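Local coordinates for protein lovastatin nonaketide synthase, polyketide synthase component (Aspergillus terreus, PDB 7CPX) that builds the nonaketide backbone of dihydromonacolin L, the precursor of lovastatin, from malonyl-CoA as a homodimeric, multidomain iterative polyketide synthase working with its partner lovC, at residues A1434-Q1438 / W1806-L1810; V1756-D1762 / Q1794-W1800. The protein carries 2 engineered substitutions. All coordinates share one frame; numbering follows the deposited sequence.

Interaction 1: A1434-Q1438 / W1806-L1810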
ATOM      1  N   ALA A1434      -4.446  49.636 -46.627  1.00134.19           N
ATOM      2  CA  ALA A1434      -4.813  48.272 -46.269  1.00134.19           C
ATOM      3  C   ALA A1434      -6.270  48.182 -45.846  1.00134.19           C
ATOM      4  O   ALA A1434      -6.910  47.143 -46.039  1.00134.19           O
ATOM      5  CB  ALA A1434      -3.905  47.759 -45.153  1.00134.19           C
ATOM      6  N   HIS A1435      -6.811  49.250 -45.257  1.00124.91           N
ATOM      7  CA  HIS A1435      -8.236  49.280 -44.966  1.00124.91           C
ATOM      8  C   HIS A1435      -9.047  49.252 -46.252  1.00124.91           C
ATOM      9  O   HIS A1435      -9.934  48.409 -46.421  1.00124.91           O
ATOM     10  CB  HIS A1435      -8.575  50.525 -44.150  1.00124.91           C
ATOM     11  CG  HIS A1435     -10.030  50.870 -44.154  1.00124.91           C
ATOM     12  ND1 HIS A1435     -10.902  50.431 -43.181  1.00124.91           N
ATOM     13  CD2 HIS A1435     -10.771  51.601 -45.020  1.00124.91           C
ATOM     14  CE1 HIS A1435     -12.115  50.883 -43.443  1.00124.91           C
ATOM     15  NE2 HIS A1435     -12.063  51.592 -44.556  1.00124.91           N
ATOM     16  N   ARG A1436      -8.742  50.159 -47.182  1.00129.01           N
ATOM     17  CA  ARG A1436      -9.505  50.203 -48.423  1.00129.01           C
ATOM     18  C   ARG A1436      -9.276  48.944 -49.251  1.00129.01           C
ATOM     19  O   ARG A1436     -10.233  48.341 -49.749  1.00129.01           O
ATOM     20  CB  ARG A1436      -9.140  51.453 -49.218  1.00129.01           C
ATOM     21  CG  ARG A1436      -9.975  51.635 -50.468  1.00129.01           C
ATOM     22  CD  ARG A1436      -9.298  51.039 -51.684  1.00129.01           C
ATOM     23  NE  ARG A1436     -10.234  50.370 -52.579  1.00129.01           N
ATOM     24  CZ  ARG A1436     -10.897  50.967 -53.561  1.00129.01           C
ATOM     25  NH1 ARG A1436     -10.780  52.265 -53.788  1.00129.01           N
ATOM     26  NH2 ARG A1436     -11.696  50.241 -54.336  1.00129.01           N
ATOM     27  N   TYR A1437      -8.020  48.534 -49.408  1.00133.92           N
ATOM     28  CA  TYR A1437      -7.673  47.267 -50.045  1.00133.92           C
ATOM     29  C   TYR A1437      -7.264  46.304 -48.941  1.00133.92           C
ATOM     30  O   TYR A1437      -6.203  46.468 -48.332  1.00133.92           O
ATOM     31  CB  TYR A1437      -6.540  47.428 -51.057  1.00133.92           C
ATOM     32  CG  TYR A1437      -6.696  48.577 -52.025  1.00133.92           C
ATOM     33  CD1 TYR A1437      -7.491  48.459 -53.155  1.00133.92           C
ATOM     34  CD2 TYR A1437      -6.024  49.771 -51.820  1.00133.92           C
ATOM     35  CE1 TYR A1437      -7.624  49.506 -54.045  1.00133.92           C
ATOM     36  CE2 TYR A1437      -6.151  50.824 -52.703  1.00133.92           C
ATOM     37  CZ  TYR A1437      -6.950  50.686 -53.816  1.00133.92           C
ATOM     38  OH  TYR A1437      -7.081  51.733 -54.699  1.00133.92           O
ATOM     39  N   GLN A1438      -8.098  45.306 -48.683  1.00126.29           N
ATOM     40  CA  GLN A1438      -7.798  44.311 -47.668  1.00126.29           C
ATOM     41  C   GLN A1438      -7.111  43.103 -48.293  1.00126.29           C
ATOM     42  O   GLN A1438      -7.128  42.907 -49.510  1.00126.29           O
ATOM     43  CB  GLN A1438      -9.070  43.869 -46.952  1.00126.29           C
ATOM     44  CG  GLN A1438      -9.778  44.973 -46.195  1.00126.29           C
ATOM     45  CD  GLN A1438      -9.339  45.068 -44.747  1.00126.29           C
ATOM     46  OE1 GLN A1438     -10.058  44.647 -43.842  1.00126.29           O
ATOM     47  NE2 GLN A1438      -8.155  45.624 -44.521  1.00126.29           N
ATOM     48  N   TRP A1806     -15.947  57.240 -48.038  1.00120.80           N
ATOM     49  CA  TRP A1806     -15.468  56.300 -47.040  1.00120.80           C
ATOM     50  C   TRP A1806     -16.137  54.955 -47.276  1.00120.80           C
ATOM     51  O   TRP A1806     -17.163  54.853 -47.953  1.00120.80           O
ATOM     52  CB  TRP A1806     -15.761  56.784 -45.614  1.00120.80           C
ATOM     53  CG  TRP A1806     -15.339  58.193 -45.334  1.00120.80           C
ATOM     54  CD1 TRP A1806     -15.914  59.330 -45.816  1.00120.80           C
ATOM     55  CD2 TRP A1806     -14.265  58.615 -44.487  1.00120.80           C
ATOM     56  NE1 TRP A1806     -15.259  60.436 -45.332  1.00120.80           N
ATOM     57  CE2 TRP A1806     -14.243  60.023 -44.513  1.00120.80           C
ATOM     58  CE3 TRP A1806     -13.317  57.939 -43.715  1.00120.80           C
ATOM     59  CZ2 TRP A1806     -13.309  60.767 -43.796  1.00120.80           C
ATOM     60  CZ3 TRP A1806     -12.394  58.680 -43.004  1.00120.80           C
ATOM     61  CH2 TRP A1806     -12.396  60.078 -43.049  1.00120.80           C
ATOM     62  N   ILE A1807     -15.543  53.917 -46.694  1.00121.28           N
ATOM     63  CA  ILE A1807     -16.068  52.559 -46.804  1.00121.28           C
ATOM     64  C   ILE A1807     -15.976  51.877 -45.452  1.00121.28           C
ATOM     65  O   ILE A1807     -15.069  52.142 -44.651  1.00121.28           O
ATOM     66  CB  ILE A1807     -15.300  51.734 -47.865  1.00121.28           C
ATOM     67  CG1 ILE A1807     -16.090  51.717 -49.177  1.00121.28           C
ATOM     68  CG2 ILE A1807     -15.004  50.313 -47.378  1.00121.28           C
ATOM     69  CD1 ILE A1807     -15.473  50.880 -50.280  1.00121.28           C
ATOM     70  N   PRO A1808     -16.927  50.989 -45.165  1.00117.92           N
ATOM     71  CA  PRO A1808     -16.853  50.184 -43.946  1.00117.92           C
ATOM     72  C   PRO A1808     -16.195  48.838 -44.188  1.00117.92           C
ATOM     73  O   PRO A1808     -16.357  48.212 -45.237  1.00117.92           O
ATOM     74  CB  PRO A1808     -18.330  50.003 -43.580  1.00117.92           C
ATOM     75  CG  PRO A1808     -18.996  49.892 -44.915  1.00117.92           C
ATOM     76  CD  PRO A1808     -18.186  50.734 -45.889  1.00117.92           C
ATOM     77  N   ARG A1809     -15.444  48.393 -43.187  1.00119.84           N
ATOM     78  CA  ARG A1809     -14.833  47.075 -43.214  1.00119.84           C
ATOM     79  C   ARG A1809     -14.975  46.439 -41.842  1.00119.84           C
ATOM     80  O   ARG A1809     -14.805  47.105 -40.819  1.00119.84           O
ATOM     81  CB  ARG A1809     -13.360  47.156 -43.623  1.00119.84           C
ATOM     82  CG  ARG A1809     -13.148  47.840 -44.961  1.00119.84           C
ATOM     83  CD  ARG A1809     -12.292  47.011 -45.884  1.00119.84           C
ATOM     84  NE  ARG A1809     -12.045  47.697 -47.147  1.00119.84           N
ATOM     85  CZ  ARG A1809     -12.936  47.808 -48.123  1.00119.84           C
ATOM     86  NH1 ARG A1809     -14.149  47.294 -48.013  1.00119.84           N
ATOM     87  NH2 ARG A1809     -12.604  48.460 -49.233  1.00119.84           N
ATOM     88  N   LEU A1810     -15.292  45.150 -41.825  1.00114.28           N
ATOM     89  CA  LEU A1810     -15.535  44.446 -40.575  1.00114.28           C
ATOM     90  C   LEU A1810     -14.207  44.021 -39.970  1.00114.28           C
ATOM     91  O   LEU A1810     -13.499  43.182 -40.537  1.00114.28           O
ATOM     92  CB  LEU A1810     -16.433  43.237 -40.818  1.00114.28           C
ATOM     93  CG  LEU A1810     -17.635  43.521 -41.720  1.00114.28           C
ATOM     94  CD1 LEU A1810     -18.513  42.298 -41.844  1.00114.28           C
ATOM     95  CD2 LEU A1810     -18.426  44.699 -41.191  1.00114.28           C
TER
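R1809 reaches from its strand under the last turn of the helix that ends at R1436, and H1435 meets it there. The close-packed part is the crossing of these two side chains. CG of R1809 lies over one face of the imidazole, 3.9 Å from the ring centroid, in a CH-pi contact. H1435 extends with CG anti to its backbone N (chi1 162°), which carries the ring over to the strand; there NE2 donates to O of I1807 at 3.1 Å, with the acceptor in the ring plane but the donor above the carbonyl plane. The R1809 guanidinium turns its edge to the last turn of the helix, whose C-terminal end would probably favour a positive charge: NE donates to O of H1435 and NH2 to O of R1436. Both bonds are modelled too short for their exact geometry to be trusted, H1435 O being the less sure. On the partly exposed side, Q1438 passes alongside R1809 in the opposite direction, without a polar bond to it. R1436 starts away from the strand, and its guanidinium pairs with E1795. The helix leads into strand 1440-1445 of the methyltransferase sheet, so the contact joins that domain to strand 1804-1811, flanked by strands 1275-1280 and 1797-1801.

Interaction 2: V1756-D1762 / Q1794-W1800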
ATOM      1  N   VAL A1756     -23.849  45.626 -57.463  1.00124.07           N
ATOM      2  CA  VAL A1756     -24.700  46.441 -56.606  1.00124.07           C
ATOM      3  C   VAL A1756     -23.820  47.407 -55.833  1.00124.07           C
ATOM      4  O   VAL A1756     -22.853  46.991 -55.183  1.00124.07           O
ATOM      5  CB  VAL A1756     -25.525  45.568 -55.645  1.00124.07           C
ATOM      6  CG1 VAL A1756     -26.204  46.431 -54.600  1.00124.07           C
ATOM      7  CG2 VAL A1756     -26.549  44.754 -56.415  1.00124.07           C
ATOM      8  N   HIS A1757     -24.147  48.695 -55.904  1.00127.66           N
ATOM      9  CA  HIS A1757     -23.437  49.709 -55.143  1.00127.66           C
ATOM     10  C   HIS A1757     -24.434  50.643 -54.475  1.00127.66           C
ATOM     11  O   HIS A1757     -25.511  50.911 -55.010  1.00127.66           O
ATOM     12  CB  HIS A1757     -22.486  50.511 -56.032  1.00127.66           C
ATOM     13  CG  HIS A1757     -21.413  49.681 -56.662  1.00127.66           C
ATOM     14  ND1 HIS A1757     -20.075  49.868 -56.395  1.00127.66           N
ATOM     15  CD2 HIS A1757     -21.482  48.649 -57.536  1.00127.66           C
ATOM     16  CE1 HIS A1757     -19.365  48.993 -57.085  1.00127.66           C
ATOM     17  NE2 HIS A1757     -20.196  48.241 -57.784  1.00127.66           N
ATOM     18  N   VAL A1758     -24.064  51.133 -53.296  1.00123.12           N
ATOM     19  CA  VAL A1758     -24.870  52.092 -52.554  1.00123.12           C
ATOM     20  C   VAL A1758     -23.962  53.218 -52.090  1.00123.12           C
ATOM     21  O   VAL A1758     -22.852  52.975 -51.603  1.00123.12           O
ATOM     22  CB  VAL A1758     -25.588  51.437 -51.355  1.00123.12           C
ATOM     23  CG1 VAL A1758     -26.279  50.156 -51.787  1.00123.12           C
ATOM     24  CG2 VAL A1758     -24.610  51.168 -50.227  1.00123.12           C
ATOM     25  N   LEU A1759     -24.433  54.450 -52.246  1.00125.35           N
ATOM     26  CA  LEU A1759     -23.677  55.644 -51.890  1.00125.35           C
ATOM     27  C   LEU A1759     -24.510  56.449 -50.904  1.00125.35           C
ATOM     28  O   LEU A1759     -25.518  57.055 -51.285  1.00125.35           O
ATOM     29  CB  LEU A1759     -23.343  56.465 -53.132  1.00125.35           C
ATOM     30  CG  LEU A1759     -21.868  56.830 -53.302  1.00125.35           C
ATOM     31  CD1 LEU A1759     -21.627  57.418 -54.680  1.00125.35           C
ATOM     32  CD2 LEU A1759     -21.431  57.802 -52.221  1.00125.35           C
ATOM     33  N   ASP A1760     -24.097  56.446 -49.640  1.00122.41           N
ATOM     34  CA  ASP A1760     -24.794  57.176 -48.591  1.00122.41           C
ATOM     35  C   ASP A1760     -24.124  58.531 -48.405  1.00122.41           C
ATOM     36  O   ASP A1760     -22.932  58.603 -48.090  1.00122.41           O
ATOM     37  CB  ASP A1760     -24.785  56.385 -47.284  1.00122.41           C
ATOM     38  CG  ASP A1760     -25.685  56.995 -46.230  1.00122.41           C
ATOM     39  OD1 ASP A1760     -26.460  57.914 -46.570  1.00122.41           O
ATOM     40  OD2 ASP A1760     -25.619  56.560 -45.062  1.00122.41           O
ATOM     41  N   VAL A1761     -24.892  59.599 -48.589  1.00124.66           N
ATOM     42  CA  VAL A1761     -24.390  60.964 -48.531  1.00124.66           C
ATOM     43  C   VAL A1761     -25.030  61.645 -47.331  1.00124.66           C
ATOM     44  O   VAL A1761     -26.260  61.761 -47.259  1.00124.66           O
ATOM     45  CB  VAL A1761     -24.695  61.729 -49.827  1.00124.66           C
ATOM     46  CG1 VAL A1761     -23.985  63.067 -49.837  1.00124.66           C
ATOM     47  CG2 VAL A1761     -24.300  60.897 -51.036  1.00124.66           C
ATOM     48  N   ASP A1762     -24.199  62.093 -46.390  1.00124.88           N
ATOM     49  CA  ASP A1762     -24.717  62.826 -45.241  1.00124.88           C
ATOM     50  C   ASP A1762     -25.429  64.102 -45.661  1.00124.88           C
ATOM     51  O   ASP A1762     -26.351  64.544 -44.966  1.00124.88           O
ATOM     52  CB  ASP A1762     -23.579  63.154 -44.274  1.00124.88           C
ATOM     53  CG  ASP A1762     -22.463  63.941 -44.931  1.00124.88           C
ATOM     54  OD1 ASP A1762     -22.542  64.178 -46.154  1.00124.88           O
ATOM     55  OD2 ASP A1762     -21.508  64.322 -44.224  1.00124.88           O
ATOM     56  N   GLN A1794     -14.118  46.360 -55.654  1.00130.93           N
ATOM     57  CA  GLN A1794     -15.387  46.734 -56.271  1.00130.93           C
ATOM     58  C   GLN A1794     -15.932  48.039 -55.701  1.00130.93           C
ATOM     59  O   GLN A1794     -16.442  48.879 -56.450  1.00130.93           O
ATOM     60  CB  GLN A1794     -16.406  45.610 -56.090  1.00130.93           C
ATOM     61  CG  GLN A1794     -17.339  45.427 -57.280  1.00130.93           C
ATOM     62  CD  GLN A1794     -16.609  45.017 -58.549  1.00130.93           C
ATOM     63  OE1 GLN A1794     -16.884  45.540 -59.628  1.00130.93           O
ATOM     64  NE2 GLN A1794     -15.679  44.078 -58.424  1.00130.93           N
ATOM     65  N   GLU A1795     -15.806  48.247 -54.392  1.00128.83           N
ATOM     66  CA  GLU A1795     -16.356  49.228 -53.464  1.00128.83           C
ATOM     67  C   GLU A1795     -17.859  49.013 -53.327  1.00128.83           C
ATOM     68  O   GLU A1795     -18.652  49.876 -53.726  1.00128.83           O
ATOM     69  CB  GLU A1795     -16.069  50.649 -53.952  1.00128.83           C
ATOM     70  CG  GLU A1795     -14.606  50.918 -54.249  1.00128.83           C
ATOM     71  CD  GLU A1795     -14.387  52.248 -54.941  1.00128.83           C
ATOM     72  OE1 GLU A1795     -15.384  52.949 -55.214  1.00128.83           O
ATOM     73  OE2 GLU A1795     -13.217  52.592 -55.212  1.00128.83           O
ATOM     74  N   PRO A1796     -18.286  47.875 -52.773  1.00123.48           N
ATOM     75  CA  PRO A1796     -19.720  47.540 -52.806  1.00123.48           C
ATOM     76  C   PRO A1796     -20.617  48.571 -52.144  1.00123.48           C
ATOM     77  O   PRO A1796     -21.749  48.772 -52.598  1.00123.48           O
ATOM     78  CB  PRO A1796     -19.773  46.194 -52.070  1.00123.48           C
ATOM     79  CG  PRO A1796     -18.595  46.224 -51.166  1.00123.48           C
ATOM     80  CD  PRO A1796     -17.522  46.937 -51.935  1.00123.48           C
ATOM     81  N   GLU A1797     -20.163  49.217 -51.075  1.00122.13           N
ATOM     82  CA  GLU A1797     -20.998  50.172 -50.352  1.00122.13           C
ATOM     83  C   GLU A1797     -20.138  51.326 -49.869  1.00122.13           C
ATOM     84  O   GLU A1797     -19.283  51.144 -48.997  1.00122.13           O
ATOM     85  CB  GLU A1797     -21.707  49.499 -49.174  1.00122.13           C
ATOM     86  CG  GLU A1797     -22.608  48.344 -49.579  1.00122.13           C
ATOM     87  CD  GLU A1797     -23.370  47.761 -48.408  1.00122.13           C
ATOM     88  OE1 GLU A1797     -23.167  48.236 -47.270  1.00122.13           O
ATOM     89  OE2 GLU A1797     -24.173  46.829 -48.622  1.00122.13           O
ATOM     90  N   VAL A1798     -20.380  52.509 -50.425  1.00123.49           N
ATOM     91  CA  VAL A1798     -19.621  53.709 -50.104  1.00123.49           C
ATOM     92  C   VAL A1798     -20.528  54.675 -49.358  1.00123.49           C
ATOM     93  O   VAL A1798     -21.757  54.629 -49.480  1.00123.49           O
ATOM     94  CB  VAL A1798     -19.050  54.361 -51.380  1.00123.49           C
ATOM     95  CG1 VAL A1798     -18.265  55.614 -51.039  1.00123.49           C
ATOM     96  CG2 VAL A1798     -18.183  53.369 -52.135  1.00123.49           C
ATOM     97  N   SER A1799     -19.911  55.555 -48.573  1.00120.74           N
ATOM     98  CA  SER A1799     -20.626  56.586 -47.833  1.00120.74           C
ATOM     99  C   SER A1799     -19.891  57.906 -47.993  1.00120.74           C
ATOM    100  O   SER A1799     -18.693  57.988 -47.714  1.00120.74           O
ATOM    101  CB  SER A1799     -20.741  56.218 -46.351  1.00120.74           C
ATOM    102  OG  SER A1799     -21.369  57.253 -45.616  1.00120.74           O
ATOM    103  N   TRP A1800     -20.604  58.935 -48.438  1.00124.92           N
ATOM    104  CA  TRP A1800     -20.030  60.263 -48.618  1.00124.92           C
ATOM    105  C   TRP A1800     -20.277  61.064 -47.346  1.00124.92           C
ATOM    106  O   TRP A1800     -21.413  61.454 -47.061  1.00124.92           O
ATOM    107  CB  TRP A1800     -20.632  60.963 -49.832  1.00124.92           C
ATOM    108  CG  TRP A1800     -20.003  62.286 -50.125  1.00124.92           C
ATOM    109  CD1 TRP A1800     -20.363  63.496 -49.610  1.00124.92           C
ATOM    110  CD2 TRP A1800     -18.901  62.536 -51.002  1.00124.92           C
ATOM    111  NE1 TRP A1800     -19.555  64.484 -50.114  1.00124.92           N
ATOM    112  CE2 TRP A1800     -18.647  63.921 -50.971  1.00124.92           C
ATOM    113  CE3 TRP A1800     -18.104  61.723 -51.813  1.00124.92           C
ATOM    114  CZ2 TRP A1800     -17.630  64.510 -51.718  1.00124.92           C
ATOM    115  CZ3 TRP A1800     -17.096  62.310 -52.552  1.00124.92           C
ATOM    116  CH2 TRP A1800     -16.868  63.689 -52.500  1.00124.92           C
TER
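V1758 and E1797 lie side by side on one face of a parallel strand pair, and L1759, V1761, V1798 and W1800 rise together from the other. On the first face, CG2 of V1758 sits 3.5 Å from CB of E1797, against the aliphatic root of the glutamate. With CG anti to its carbonyl carbon (chi1 -59°) and the chain extended beyond, E1797 carries its carboxylate past the valine to R1745, R1748 and R2423, a trio that would favour its charged form. D1760, on the same face, is held instead by neutral donors, the backbone N of A1730 and the hydroxyl of T1727.

The opposite face is apolar. CD2 of L1759 lies 4.0 Å from CG1 of V1798 and equally near CB of W1800, while V1761 runs alongside the tryptophan with CG1 3.7 Å from CD1. Beneath these side chains the backbone is laced by V1798 N to V1758 O at 2.8 Å, D1760 N to V1798 O, and D1762 N to W1800 O at 2.9 Å.

Near the start of the pair, H1757 turns its ring across the Q1794 side chain at about a right angle, with CE1 3.0 Å from O of Q1794 in the ring plane. The strands, 18° from parallel, are joined through helix 1775-1784 as a beta-alpha-beta crossover. That helix covers the L1759 and W1800 face and helix 1735-1750 packs on V1756, while strands 1720-1728 and 1804-1811 flank the pair in a Rossmann-like sheet.

In the fold
Both contacts are largely buried and share one mixed sheet, in which strands 1797-1801 and 1804-1811 follow each other in the chain and lie as neighbours. Interaction 2 is internal to that sheet: parallel strand pairing, with one apolar face and one that mixes charged and apolar side chains. Interaction 1 lies where the sheet meets the methyltransferase helix, and side chains reaching for backbone carbonyls replace strand pairing. Their centres are 12 Å apart, bridged by the R1436-E1795 salt bridge and probably by W1806 N bonding to S1799 O. The Rossmann-like sheet is consistent with the non-catalytic ketoreductase-like subdomain of highly reducing synthases, here docked against the methyltransferase.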